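Local coordinates for protein mitomycin biosynthesis 6-O-methyltransferase (Streptomyces lavendulae, PDB 3GWZ) that transfers the methyl group of S-adenosyl-L-methionine to 6-demethylmitomycins A and B, forming the quinone methoxy group of mitomycins A and B, at residues E154-V159 with L325-G330; A269-I274 with R302-D307; N308-R313 with G331-E336; S346-E351 with V364-A369. All coordinates share one frame; numbering follows the deposited sequence.

Interaction 1. Residues E154-V159 with L325-G330; sequences EASFDV and LLVLVG
A155 lies against the last turn of the helix that includes L325-L328, its CA 4.0 Å from the CA of G330, and the chain then turns into helix 157-161 with its leading N-H groups directed at that turn. V327 O receives two of them: F157 N at 3.2 Å, almost in line with the carbonyl bond, and S156 N at 3.0 Å in a weak, bent bond (132° at the hydrogen). L326 O, already bonded to G330 N within its own segment, also takes a C-H···O contact from A155 CA at 3.2 Å. N-H groups at the start of one helix thus converge on a single carbonyl, V327 O, in the last turn of another, within the O-methyltransferase domain. A155 CB settles beside G330 N, where the chain leaves the helix with positive phi. F157 CB sits 3.4 Å from L328 O; with CG anti to the backbone N (chi1 -164°), the F157 ring brings CD1 to 3.8 Å from L328 CD2. The same ring packs edge-to-face with F165. S156 OG passes V327 CG1 at 3.4 Å but bonds to A142 O. A water links D158 OD1 to L328 O. L326 also packs on T87 of the second subunit, while the side chain of V329 lies about 7 Å from that of H279, the inferred proton acceptor.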
loop_
_atom_site.group_PDB
_atom_site.type_symbol
_atom_site.label_atom_id
_atom_site.label_comp_id
_atom_site.label_asym_id
_atom_site.label_seq_id
_atom_site.Cartn_x
_atom_site.Cartn_y
_atom_site.Cartn_z
ATOM N N GLU A 154 -10.103 2.235 -39.290
ATOM C CA GLU A 154 -10.957 1.595 -38.284
ATOM C C GLU A 154 -10.135 0.884 -37.205
ATOM O O GLU A 154 -8.941 0.648 -37.387
ATOM C CB GLU A 154 -11.924 0.601 -38.938
ATOM C CG GLU A 154 -12.901 1.252 -39.930
ATOM C CD GLU A 154 -14.023 0.311 -40.375
ATOM O OE1 GLU A 154 -14.173 -0.793 -39.804
ATOM O OE2 GLU A 154 -14.761 0.676 -41.305
ATOM N N ALA A 155 -10.785 0.539 -36.095
ATOM C CA ALA A 155 -10.135 -0.195 -35.011
ATOM C C ALA A 155 -9.519 -1.507 -35.487
ATOM O O ALA A 155 -10.119 -2.221 -36.284
ATOM C CB ALA A 155 -11.127 -0.466 -33.885
ATOM N N SER A 156 -8.330 -1.825 -34.986
ATOM C CA SER A 156 -7.726 -3.127 -35.239
ATOM C C SER A 156 -8.143 -4.104 -34.144
ATOM O O SER A 156 -7.963 -5.309 -34.278
ATOM C CB SER A 156 -6.201 -3.019 -35.304
ATOM O OG SER A 156 -5.665 -2.527 -34.081
ATOM N N PHE A 157 -8.728 -3.579 -33.068
ATOM C CA PHE A 157 -9.040 -4.386 -31.895
ATOM C C PHE A 157 -9.877 -5.600 -32.286
ATOM O O PHE A 157 -9.655 -6.719 -31.817
ATOM C CB PHE A 157 -9.795 -3.533 -30.854
ATOM C CG PHE A 157 -9.838 -4.146 -29.487
ATOM C CD1 PHE A 157 -8.887 -3.804 -28.527
ATOM C CD2 PHE A 157 -10.826 -5.065 -29.153
ATOM C CE1 PHE A 157 -8.910 -4.386 -27.261
ATOM C CE2 PHE A 157 -10.868 -5.642 -27.876
ATOM C CZ PHE A 157 -9.908 -5.298 -26.933
ATOM N N ASP A 158 -10.846 -5.367 -33.156
ATOM C CA ASP A 158 -11.794 -6.401 -33.539
ATOM C C ASP A 158 -11.116 -7.539 -34.297
ATOM O O ASP A 158 -11.316 -8.715 -33.993
ATOM C CB ASP A 158 -12.938 -5.794 -34.374
ATOM C CG ASP A 158 -13.605 -4.580 -33.691
ATOM O OD1 ASP A 158 -12.898 -3.631 -33.281
ATOM O OD2 ASP A 158 -14.852 -4.569 -33.575
ATOM N N VAL A 159 -10.301 -7.201 -35.283
ATOM C CA VAL A 159 -9.656 -8.243 -36.064
ATOM C C VAL A 159 -8.642 -9.013 -35.206
ATOM O O VAL A 159 -8.471 -10.223 -35.356
ATOM C CB VAL A 159 -9.017 -7.671 -37.350
ATOM C CG1 VAL A 159 -7.752 -6.905 -37.026
ATOM C CG2 VAL A 159 -8.739 -8.782 -38.342
ATOM N N LEU A 325 -6.308 5.683 -29.935
ATOM C CA LEU A 325 -7.743 5.751 -30.205
ATOM C C LEU A 325 -8.079 4.995 -31.485
ATOM O O LEU A 325 -9.085 4.276 -31.562
ATOM C CB LEU A 325 -8.197 7.208 -30.343
ATOM C CG LEU A 325 -8.176 8.054 -29.069
ATOM C CD1 LEU A 325 -8.387 9.528 -29.419
ATOM C CD2 LEU A 325 -9.240 7.573 -28.104
ATOM N N LEU A 326 -7.234 5.168 -32.494
ATOM C CA LEU A 326 -7.432 4.494 -33.777
ATOM C C LEU A 326 -7.470 2.987 -33.573
ATOM O O LEU A 326 -8.393 2.294 -34.000
ATOM C CB LEU A 326 -6.304 4.867 -34.738
ATOM C CG LEU A 326 -6.145 3.984 -35.980
ATOM C CD1 LEU A 326 -7.304 4.209 -36.923
ATOM C CD2 LEU A 326 -4.814 4.278 -36.672
ATOM N N VAL A 327 -6.450 2.483 -32.894
ATOM C CA VAL A 327 -6.304 1.057 -32.678
ATOM C C VAL A 327 -7.446 0.445 -31.855
ATOM O O VAL A 327 -7.996 -0.596 -32.224
ATOM C CB VAL A 327 -4.925 0.788 -32.029
ATOM C CG1 VAL A 327 -4.871 -0.574 -31.379
ATOM C CG2 VAL A 327 -3.850 0.949 -33.084
ATOM N N LEU A 328 -7.825 1.095 -30.759
ATOM C CA LEU A 328 -8.786 0.499 -29.840
ATOM C C LEU A 328 -10.232 0.602 -30.330
ATOM O O LEU A 328 -10.973 -0.373 -30.294
ATOM C CB LEU A 328 -8.684 1.131 -28.449
ATOM C CG LEU A 328 -7.377 0.904 -27.684
ATOM C CD1 LEU A 328 -7.470 1.551 -26.312
ATOM C CD2 LEU A 328 -7.091 -0.583 -27.556
ATOM N N VAL A 329 -10.630 1.792 -30.756
ATOM C CA VAL A 329 -12.035 2.047 -31.076
ATOM C C VAL A 329 -12.245 2.780 -32.398
ATOM O O VAL A 329 -13.361 3.208 -32.709
ATOM C CB VAL A 329 -12.740 2.847 -29.935
ATOM C CG1 VAL A 329 -12.783 2.029 -28.647
ATOM C CG2 VAL A 329 -12.055 4.194 -29.708
ATOM N N GLY A 330 -11.183 2.917 -33.183
ATOM C CA GLY A 330 -11.273 3.632 -34.439
ATOM C C GLY A 330 -11.568 5.112 -34.277
ATOM O O GLY A 330 -12.117 5.751 -35.175
HETATM O O HOH W 1 -13.183 -1.905 -31.028
#

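Interaction 2. Residues A269-I274 with R302-D307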
loop_
_atom_site.group_PDB
_atom_site.type_symbol
_atom_site.label_atom_id
_atom_site.label_comp_id
_atom_site.label_asym_id
_atom_site.label_seq_id
_atom_site.Cartn_x
_atom_site.Cartn_y
_atom_site.Cartn_z
ATOM N N ALA A 269 -31.549 19.925 -19.011
ATOM C CA ALA A 269 -30.579 20.345 -17.996
ATOM C C ALA A 269 -29.933 21.674 -18.379
ATOM O O ALA A 269 -29.921 22.047 -19.547
ATOM C CB ALA A 269 -29.503 19.268 -17.794
ATOM N N ASP A 270 -29.379 22.374 -17.393
ATOM C CA ASP A 270 -28.671 23.630 -17.634
ATOM C C ASP A 270 -27.313 23.432 -18.315
ATOM O O ASP A 270 -26.915 24.210 -19.186
ATOM C CB ASP A 270 -28.465 24.379 -16.314
ATOM C CG ASP A 270 -29.774 24.867 -15.708
ATOM O OD1 ASP A 270 -30.707 25.173 -16.480
ATOM O OD2 ASP A 270 -29.861 24.949 -14.463
ATOM N N VAL A 271 -26.581 22.406 -17.905
ATOM C CA VAL A 271 -25.274 22.178 -18.508
ATOM C C VAL A 271 -25.070 20.694 -18.793
ATOM O O VAL A 271 -25.357 19.834 -17.949
ATOM C CB VAL A 271 -24.129 22.761 -17.638
ATOM C CG1 VAL A 271 -24.138 22.132 -16.246
ATOM C CG2 VAL A 271 -22.768 22.567 -18.318
ATOM N N TYR A 272 -24.614 20.399 -20.007
ATOM C CA TYR A 272 -24.251 19.039 -20.374
ATOM C C TYR A 272 -22.738 18.954 -20.489
ATOM O O TYR A 272 -22.093 19.886 -20.974
ATOM C CB TYR A 272 -24.910 18.649 -21.698
ATOM C CG TYR A 272 -26.412 18.531 -21.570
ATOM C CD1 TYR A 272 -27.009 17.303 -21.331
ATOM C CD2 TYR A 272 -27.228 19.658 -21.646
ATOM C CE1 TYR A 272 -28.377 17.189 -21.180
ATOM C CE2 TYR A 272 -28.604 19.556 -21.506
ATOM C CZ TYR A 272 -29.173 18.326 -21.271
ATOM O OH TYR A 272 -30.542 18.213 -21.130
ATOM N N LEU A 273 -22.170 17.848 -20.027
ATOM C CA LEU A 273 -20.727 17.668 -20.099
ATOM C C LEU A 273 -20.444 16.374 -20.842
ATOM O O LEU A 273 -21.154 15.388 -20.667
ATOM C CB LEU A 273 -20.110 17.619 -18.702
ATOM C CG LEU A 273 -20.191 18.890 -17.845
ATOM C CD1 LEU A 273 -21.563 19.012 -17.225
ATOM C CD2 LEU A 273 -19.135 18.860 -16.760
ATOM N N ILE A 274 -19.416 16.387 -21.682
ATOM C CA ILE A 274 -19.026 15.195 -22.435
ATOM C C ILE A 274 -17.503 15.209 -22.604
ATOM O O ILE A 274 -16.958 15.955 -23.403
ATOM C CB ILE A 274 -19.792 15.089 -23.777
ATOM C CG1 ILE A 274 -19.532 13.743 -24.462
ATOM C CG2 ILE A 274 -19.463 16.255 -24.714
ATOM C CD1 ILE A 274 -20.568 13.412 -25.551
ATOM N N ARG A 302 -26.058 24.994 -21.878
ATOM C CA ARG A 302 -24.714 24.976 -22.428
ATOM C C ARG A 302 -24.184 23.544 -22.493
ATOM O O ARG A 302 -24.503 22.716 -21.638
ATOM C CB ARG A 302 -23.775 25.867 -21.606
ATOM C CG ARG A 302 -24.052 27.367 -21.736
ATOM C CD ARG A 302 -23.930 27.817 -23.185
ATOM N NE ARG A 302 -24.070 29.264 -23.345
ATOM C CZ ARG A 302 -25.188 29.876 -23.721
ATOM N NH1 ARG A 302 -26.288 29.174 -23.972
ATOM N NH2 ARG A 302 -25.208 31.199 -23.843
ATOM N N LEU A 303 -23.400 23.253 -23.527
ATOM C CA LEU A 303 -22.725 21.967 -23.643
ATOM C C LEU A 303 -21.228 22.207 -23.562
ATOM O O LEU A 303 -20.705 23.098 -24.243
ATOM C CB LEU A 303 -23.061 21.296 -24.977
ATOM C CG LEU A 303 -22.184 20.107 -25.391
ATOM C CD1 LEU A 303 -22.301 18.974 -24.384
ATOM C CD2 LEU A 303 -22.578 19.617 -26.782
ATOM N N LEU A 304 -20.551 21.441 -22.709
ATOM C CA LEU A 304 -19.098 21.492 -22.629
ATOM C C LEU A 304 -18.498 20.226 -23.225
ATOM O O LEU A 304 -18.536 19.162 -22.612
ATOM C CB LEU A 304 -18.620 21.629 -21.181
ATOM C CG LEU A 304 -19.233 22.757 -20.347
ATOM C CD1 LEU A 304 -18.559 22.812 -18.976
ATOM C CD2 LEU A 304 -19.114 24.095 -21.071
ATOM N N VAL A 305 -17.946 20.343 -24.424
ATOM C CA VAL A 305 -17.175 19.257 -24.978
ATOM C C VAL A 305 -15.765 19.384 -24.407
ATOM O O VAL A 305 -15.079 20.371 -24.632
ATOM C CB VAL A 305 -17.154 19.294 -26.519
ATOM C CG1 VAL A 305 -16.122 18.297 -27.043
ATOM C CG2 VAL A 305 -18.532 18.955 -27.062
ATOM N N ILE A 306 -15.351 18.392 -23.628
ATOM C CA ILE A 306 -14.056 18.445 -22.966
ATOM C C ILE A 306 -13.164 17.363 -23.553
ATOM O O ILE A 306 -13.375 16.176 -23.321
ATOM C CB ILE A 306 -14.219 18.278 -21.444
ATOM C CG1 ILE A 306 -15.186 19.350 -20.920
ATOM C CG2 ILE A 306 -12.868 18.364 -20.738
ATOM C CD1 ILE A 306 -15.658 19.126 -19.493
ATOM N N ASP A 307 -12.189 17.762 -24.354
ATOM C CA ASP A 307 -11.392 16.748 -25.037
ATOM C C ASP A 307 -10.017 17.261 -25.429
ATOM O O ASP A 307 -9.680 18.427 -25.200
ATOM C CB ASP A 307 -12.148 16.185 -26.253
ATOM C CG ASP A 307 -12.182 14.655 -26.267
ATOM O OD1 ASP A 307 -11.170 14.034 -25.871
ATOM O OD2 ASP A 307 -13.218 14.069 -26.669
HETATM O O HOH W 2 -15.742 14.367 -25.556
#
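Y272 and I274 trade backbone bonds with R302, L304 and I306 along two parallel strands. Y272 N reaches R302 O at 2.8 Å and Y272 O receives L304 N, also at 2.8 Å; I274 N meets L304 O and I274 O receives I306 N at 2.9 Å. D270 O begins the series by accepting R302 N. Side chains sort onto two faces. On one, I274 CG2 and V305 CG2 lie side by side, pointing the same way, 3.7 Å apart, and L303 CD1 fills in against Y272 CB at 3.8 Å; L303 CG stands anti to its backbone N (chi1 166°), which swings CD1 toward the neighbouring strand. On the other face V271 CG2 rests 4.1 Å from L304 CG. Outside this shell the Y272 hydroxyl is gripped twice, by A269 N at 2.9 Å and by P266 O, which probably restrains the ring. At the C-terminal end a water joins I274 O to D307 OD2, and D307 OD1 bonds H276 ND1. Strand 271-275 ends in K275, which binds S-adenosyl-L-methionine, and the I274 side chain lies about 7 Å from the bound S-adenosyl-L-homocysteine. The two strands and helix 283-296 form a beta-alpha-beta crossover of the Rossmann-like class I methyltransferase fold. Helix 283-296 covers the Y272, L303 and I274 face, Y198 and F200 touch L304 on the other, and strands 205-209 and 361-368 flank the pair on either side.

Interaction 3. Residues N308-R313 with G331-E336; sequences NLIDER and GAERSE
N308 and E333 set their flat groups steeply against each other, amide and carboxylate planes 74° apart, with the two side chains crossing obliquely. N308 ND2 gives its hydrogen to E333 OE2 at 2.7 Å, arriving on the syn side but 30° out of the carboxylate plane, while OE2 itself lies near the amide plane. The bend in the E333 chain at chi2 (-73°) brings the carboxylate back to N308, whose CB comes within 3.4 Å of E333 OE1. OE1 in turn bonds H279 ND1, so the carboxylate divides its oxygens between the substrate-binding N308 and the inferred proton acceptor. A water connecting N308 O, E333 OE1 and R334 N ties the same corner to the backbone. N308 ends strand 302-308 and opens the loop after it; the other segment links helix 316-329 to helix 336-344, which E336 begins, so the contact brings the C-terminal end of a sheet strand of the methyltransferase fold beside the active-site wall. I310 crosses E333 at about a right angle, I310 CG1 resting 3.7 Å from E333 CB. I310 N makes a straight 3.0 Å bond to R334 O from well above the carbonyl plane. L309 CD2 touches E336 CB at 3.8 Å. S335, the N-cap of helix 336-344, sets its CB 3.3 Å from I310 O, and a water bridges I310 O and E336 N. The R334 guanidinium forms a salt bridge with D283 and a hydrogen bond to W281 O, and I310 packs on R93 of the second subunit.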
loop_
_atom_site.group_PDB
_atom_site.type_symbol
_atom_site.label_atom_id
_atom_site.label_comp_id
_atom_site.label_asym_id
_atom_site.label_seq_id
_atom_site.Cartn_x
_atom_site.Cartn_y
_atom_site.Cartn_z
ATOM N N ASN A 308 -9.212 16.360 -25.981
ATOM C CA ASN A 308 -7.894 16.711 -26.465
ATOM C C ASN A 308 -8.074 17.420 -27.801
ATOM O O ASN A 308 -8.704 16.881 -28.704
ATOM C CB ASN A 308 -7.044 15.444 -26.617
ATOM C CG ASN A 308 -6.992 14.617 -25.331
ATOM O OD1 ASN A 308 -6.833 15.161 -24.242
ATOM N ND2 ASN A 308 -7.132 13.300 -25.457
ATOM N N LEU A 309 -7.563 18.638 -27.921
ATOM C CA LEU A 309 -7.669 19.350 -29.189
ATOM C C LEU A 309 -6.335 19.397 -29.914
ATOM O O LEU A 309 -5.306 19.695 -29.316
ATOM C CB LEU A 309 -8.216 20.769 -28.998
ATOM C CG LEU A 309 -9.723 20.907 -29.247
ATOM C CD1 LEU A 309 -10.489 19.952 -28.366
ATOM C CD2 LEU A 309 -10.187 22.330 -29.019
ATOM N N ILE A 310 -6.374 19.102 -31.208
ATOM C CA ILE A 310 -5.199 19.181 -32.066
ATOM C C ILE A 310 -5.010 20.611 -32.547
ATOM O O ILE A 310 -5.899 21.175 -33.193
ATOM C CB ILE A 310 -5.378 18.306 -33.312
ATOM C CG1 ILE A 310 -5.535 16.839 -32.908
ATOM C CG2 ILE A 310 -4.214 18.521 -34.302
ATOM C CD1 ILE A 310 -4.317 16.285 -32.207
ATOM N N ASP A 311 -3.863 21.196 -32.218
ATOM C CA ASP A 311 -3.523 22.523 -32.705
ATOM C C ASP A 311 -2.433 22.430 -33.766
ATOM O O ASP A 311 -2.223 21.371 -34.365
ATOM C CB ASP A 311 -3.110 23.454 -31.558
ATOM C CG ASP A 311 -1.871 22.978 -30.827
ATOM O OD1 ASP A 311 -1.143 22.114 -31.362
ATOM O OD2 ASP A 311 -1.618 23.475 -29.709
ATOM N N GLU A 312 -1.731 23.537 -33.983
ATOM C CA GLU A 312 -0.806 23.647 -35.105
ATOM C C GLU A 312 0.450 22.801 -34.933
ATOM O O GLU A 312 1.020 22.337 -35.912
ATOM C CB GLU A 312 -0.433 25.116 -35.345
ATOM C CG GLU A 312 -1.595 25.982 -35.828
ATOM C CD GLU A 312 -2.781 25.984 -34.864
ATOM O OE1 GLU A 312 -2.557 25.962 -33.631
ATOM O OE2 GLU A 312 -3.938 26.011 -35.342
ATOM N N ARG A 313 0.891 22.613 -33.696
ATOM C CA ARG A 313 2.071 21.787 -33.449
ATOM C C ARG A 313 1.836 20.857 -32.263
ATOM O O ARG A 313 2.299 21.120 -31.160
ATOM C CB ARG A 313 3.311 22.657 -33.212
ATOM C CG ARG A 313 4.618 21.918 -33.471
ATOM C CD ARG A 313 5.802 22.633 -32.853
ATOM N NE ARG A 313 5.560 22.930 -31.446
ATOM C CZ ARG A 313 6.499 23.318 -30.590
ATOM N NH1 ARG A 313 7.757 23.447 -30.993
ATOM N NH2 ARG A 313 6.178 23.568 -29.329
ATOM N N GLY A 331 -11.193 5.662 -33.129
ATOM C CA GLY A 331 -11.362 7.079 -32.872
ATOM C C GLY A 331 -10.237 7.931 -33.419
ATOM O O GLY A 331 -9.382 7.454 -34.153
ATOM N N ALA A 332 -10.246 9.208 -33.047
ATOM C CA ALA A 332 -9.281 10.182 -33.538
ATOM C C ALA A 332 -9.466 11.477 -32.769
ATOM O O ALA A 332 -10.587 11.836 -32.415
ATOM C CB ALA A 332 -9.492 10.444 -35.029
ATOM N N GLU A 333 -8.367 12.175 -32.517
ATOM C CA GLU A 333 -8.432 13.514 -31.943
ATOM C C GLU A 333 -8.772 14.477 -33.059
ATOM O O GLU A 333 -8.460 14.218 -34.229
ATOM C CB GLU A 333 -7.095 13.905 -31.300
ATOM C CG GLU A 333 -6.548 12.891 -30.294
ATOM C CD GLU A 333 -7.318 12.865 -28.975
ATOM O OE1 GLU A 333 -8.471 13.353 -28.930
ATOM O OE2 GLU A 333 -6.769 12.342 -27.976
ATOM N N ARG A 334 -9.405 15.587 -32.696
ATOM C CA ARG A 334 -9.841 16.578 -33.665
ATOM C C ARG A 334 -9.355 17.977 -33.273
ATOM O O ARG A 334 -9.061 18.234 -32.101
ATOM C CB ARG A 334 -11.370 16.580 -33.758
ATOM C CG ARG A 334 -11.970 15.401 -34.537
ATOM C CD ARG A 334 -13.489 15.382 -34.357
ATOM N NE ARG A 334 -14.116 14.262 -35.043
ATOM C CZ ARG A 334 -14.491 13.133 -34.449
ATOM N NH1 ARG A 334 -14.309 12.969 -33.135
ATOM N NH2 ARG A 334 -15.062 12.171 -35.167
ATOM N N SER A 335 -9.261 18.861 -34.262
ATOM C CA SER A 335 -9.015 20.282 -34.021
ATOM C C SER A 335 -10.338 20.951 -33.666
ATOM O O SER A 335 -11.403 20.369 -33.865
ATOM C CB SER A 335 -8.441 20.945 -35.274
ATOM O OG SER A 335 -9.446 21.097 -36.262
ATOM N N GLU A 336 -10.282 22.170 -33.140
ATOM C CA GLU A 336 -11.519 22.884 -32.835
ATOM C C GLU A 336 -12.374 23.099 -34.087
ATOM O O GLU A 336 -13.586 22.993 -34.026
ATOM C CB GLU A 336 -11.235 24.218 -32.134
ATOM C CG GLU A 336 -12.485 24.941 -31.668
ATOM C CD GLU A 336 -12.184 26.217 -30.888
ATOM O OE1 GLU A 336 -11.241 26.220 -30.064
ATOM O OE2 GLU A 336 -12.902 27.216 -31.099
HETATM O O HOH W 3 -10.235 15.237 -29.731
HETATM O O HOH W 4 -7.613 23.279 -32.544
#

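Interaction 4. Residues S346-E351 with V364-A369; sequences SGLRVE and VEIRRA
L348 CB meets I366 CG2 at 3.7 Å, the side chains crossing at about a right angle, and V350 CG1 meets V364 CG1 at the same 3.7 Å; L343 of helix 336-344 touches L348, V350 and I366 and closes over this apolar face. The backbones are bonded both ways between R349 and R367, with R349 N 2.9 Å from R367 O, and E351 N adds a bond to E365 O at 2.7 Å. These are the strands of an antiparallel beta hairpin, 348-355 being an outermost strand of the chain's main sheet; G347, with positive phi in a Schellman motif, ends the helix that leads in, and its O receives A369 N. The other face is charged and more open to solvent. R349 and R367 both place CG between the backbone N and the carbonyl carbon (chi1 71° and 61°) and run side by side, R349 CD lying over one face of the R367 guanidinium, 3.3 Å from R367 NH2. Their like charges are close, R349 NE being 3.7 Å from R367 NH2, a proximity that E351 probably eases. E351 OE1 meets R367 NE at 2.7 Å in a salt bridge near the guanidinium plane. E365 lies alongside E351 but forms a salt bridge with R352 and a hydrogen bond with Y198.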
loop_
_atom_site.group_PDB
_atom_site.type_symbol
_atom_site.label_atom_id
_atom_site.label_comp_id
_atom_site.label_asym_id
_atom_site.label_seq_id
_atom_site.Cartn_x
_atom_site.Cartn_y
_atom_site.Cartn_z
ATOM N N SER A 346 -25.047 19.637 -36.438
ATOM C CA SER A 346 -25.856 19.144 -35.332
ATOM C C SER A 346 -26.731 20.235 -34.722
ATOM O O SER A 346 -27.410 20.003 -33.725
ATOM C CB SER A 346 -24.957 18.536 -34.251
ATOM O OG SER A 346 -24.161 17.482 -34.772
ATOM N N GLY A 347 -26.704 21.423 -35.317
ATOM C CA GLY A 347 -27.492 22.539 -34.822
ATOM C C GLY A 347 -26.891 23.236 -33.611
ATOM O O GLY A 347 -27.607 23.862 -32.829
ATOM N N LEU A 348 -25.571 23.133 -33.464
ATOM C CA LEU A 348 -24.865 23.711 -32.327
ATOM C C LEU A 348 -23.768 24.643 -32.804
ATOM O O LEU A 348 -23.352 24.586 -33.955
ATOM C CB LEU A 348 -24.242 22.604 -31.469
ATOM C CG LEU A 348 -25.209 21.617 -30.817
ATOM C CD1 LEU A 348 -24.434 20.463 -30.180
ATOM C CD2 LEU A 348 -26.109 22.318 -29.792
ATOM N N ARG A 349 -23.284 25.497 -31.916
ATOM C CA ARG A 349 -22.176 26.361 -32.283
ATOM C C ARG A 349 -21.279 26.683 -31.101
ATOM O O ARG A 349 -21.725 26.717 -29.949
ATOM C CB ARG A 349 -22.689 27.645 -32.943
ATOM C CG ARG A 349 -23.378 28.602 -31.999
ATOM C CD ARG A 349 -23.874 29.826 -32.766
ATOM N NE ARG A 349 -22.773 30.567 -33.378
ATOM C CZ ARG A 349 -22.861 31.229 -34.529
ATOM N NH1 ARG A 349 -23.996 31.229 -35.216
ATOM N NH2 ARG A 349 -21.807 31.877 -35.003
ATOM N N VAL A 350 -20.005 26.920 -31.393
ATOM C CA VAL A 350 -19.029 27.174 -30.351
ATOM C C VAL A 350 -19.160 28.593 -29.823
ATOM O O VAL A 350 -19.150 29.552 -30.596
ATOM C CB VAL A 350 -17.596 26.966 -30.867
ATOM C CG1 VAL A 350 -16.581 27.293 -29.770
ATOM C CG2 VAL A 350 -17.418 25.537 -31.364
ATOM N N GLU A 351 -19.281 28.719 -28.507
ATOM C CA GLU A 351 -19.319 30.023 -27.865
ATOM C C GLU A 351 -17.892 30.460 -27.558
ATOM O O GLU A 351 -17.484 31.573 -27.880
ATOM C CB GLU A 351 -20.140 29.961 -26.580
ATOM C CG GLU A 351 -20.617 31.311 -26.078
ATOM C CD GLU A 351 -21.804 31.841 -26.866
ATOM O OE1 GLU A 351 -21.981 31.428 -28.036
ATOM O OE2 GLU A 351 -22.561 32.670 -26.312
ATOM N N VAL A 364 -14.593 23.193 -24.577
ATOM C CA VAL A 364 -15.279 23.926 -25.623
ATOM C C VAL A 364 -16.723 24.166 -25.199
ATOM O O VAL A 364 -17.514 23.230 -25.111
ATOM C CB VAL A 364 -15.219 23.188 -26.965
ATOM C CG1 VAL A 364 -15.844 24.038 -28.068
ATOM C CG2 VAL A 364 -13.771 22.859 -27.314
ATOM N N GLU A 365 -17.053 25.423 -24.905
ATOM C CA GLU A 365 -18.402 25.773 -24.480
ATOM C C GLU A 365 -19.285 26.029 -25.694
ATOM O O GLU A 365 -18.939 26.825 -26.567
ATOM C CB GLU A 365 -18.392 27.009 -23.579
ATOM C CG GLU A 365 -19.800 27.441 -23.155
ATOM C CD GLU A 365 -19.806 28.732 -22.355
ATOM O OE1 GLU A 365 -19.036 29.649 -22.705
ATOM O OE2 GLU A 365 -20.582 28.828 -21.383
ATOM N N ILE A 366 -20.436 25.365 -25.720
ATOM C CA ILE A 366 -21.273 25.286 -26.910
ATOM C C ILE A 366 -22.739 25.604 -26.584
ATOM O O ILE A 366 -23.241 25.248 -25.513
ATOM C CB ILE A 366 -21.155 23.872 -27.540
ATOM C CG1 ILE A 366 -19.733 23.645 -28.063
ATOM C CG2 ILE A 366 -22.185 23.654 -28.632
ATOM C CD1 ILE A 366 -19.266 22.205 -27.951
ATOM N N ARG A 367 -23.422 26.283 -27.500
ATOM C CA ARG A 367 -24.842 26.576 -27.320
ATOM C C ARG A 367 -25.608 26.195 -28.571
ATOM O O ARG A 367 -25.005 25.912 -29.607
ATOM C CB ARG A 367 -25.057 28.060 -27.015
ATOM C CG ARG A 367 -24.592 28.990 -28.127
ATOM C CD ARG A 367 -24.981 30.437 -27.847
ATOM N NE ARG A 367 -24.533 31.329 -28.911
ATOM C CZ ARG A 367 -25.258 31.638 -29.981
ATOM N NH1 ARG A 367 -26.476 31.132 -30.130
ATOM N NH2 ARG A 367 -24.766 32.458 -30.902
ATOM N N ARG A 368 -26.934 26.184 -28.482
ATOM C CA ARG A 368 -27.748 25.900 -29.655
ATOM C C ARG A 368 -27.667 27.058 -30.640
ATOM O O ARG A 368 -27.596 28.218 -30.243
ATOM C CB ARG A 368 -29.200 25.630 -29.270
ATOM C CG ARG A 368 -29.426 24.266 -28.645
ATOM C CD ARG A 368 -30.842 24.147 -28.125
ATOM N NE ARG A 368 -31.813 24.358 -29.191
ATOM C CZ ARG A 368 -33.070 24.741 -28.989
ATOM N NH1 ARG A 368 -33.510 24.963 -27.756
ATOM N NH2 ARG A 368 -33.884 24.908 -30.025
ATOM N N ALA A 369 -27.663 26.726 -31.927
ATOM C CA ALA A 369 -27.563 27.720 -32.983
ATOM C C ALA A 369 -28.867 28.504 -33.101
ATOM O O ALA A 369 -29.947 27.954 -32.873
ATOM C CB ALA A 369 -27.230 27.043 -34.304
#

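In the fold
Interactions 2 and 4 belong to one sheet: strand 302-308 pairs with 271-275 on one side and with 361-368 on the other, where L303 O and V305 O meet I366 N and V364 N. Interaction 2 is buried and almost wholly backbone bonds and aliphatic packing, whereas interaction 4, at the sheet margin, adds exposed arginines and a salt bridge. Interaction 1 uses the end of helix 316-329, and the segments of interaction 3 flank that helix in the chain; the two touch through L325 with G331 and E333. Both are partly buried, lie near H279 and reach the second subunit; interaction 1 relies on helix-end carbonyls, interaction 3 on a carboxylate. Interactions 1 and 4 do not touch.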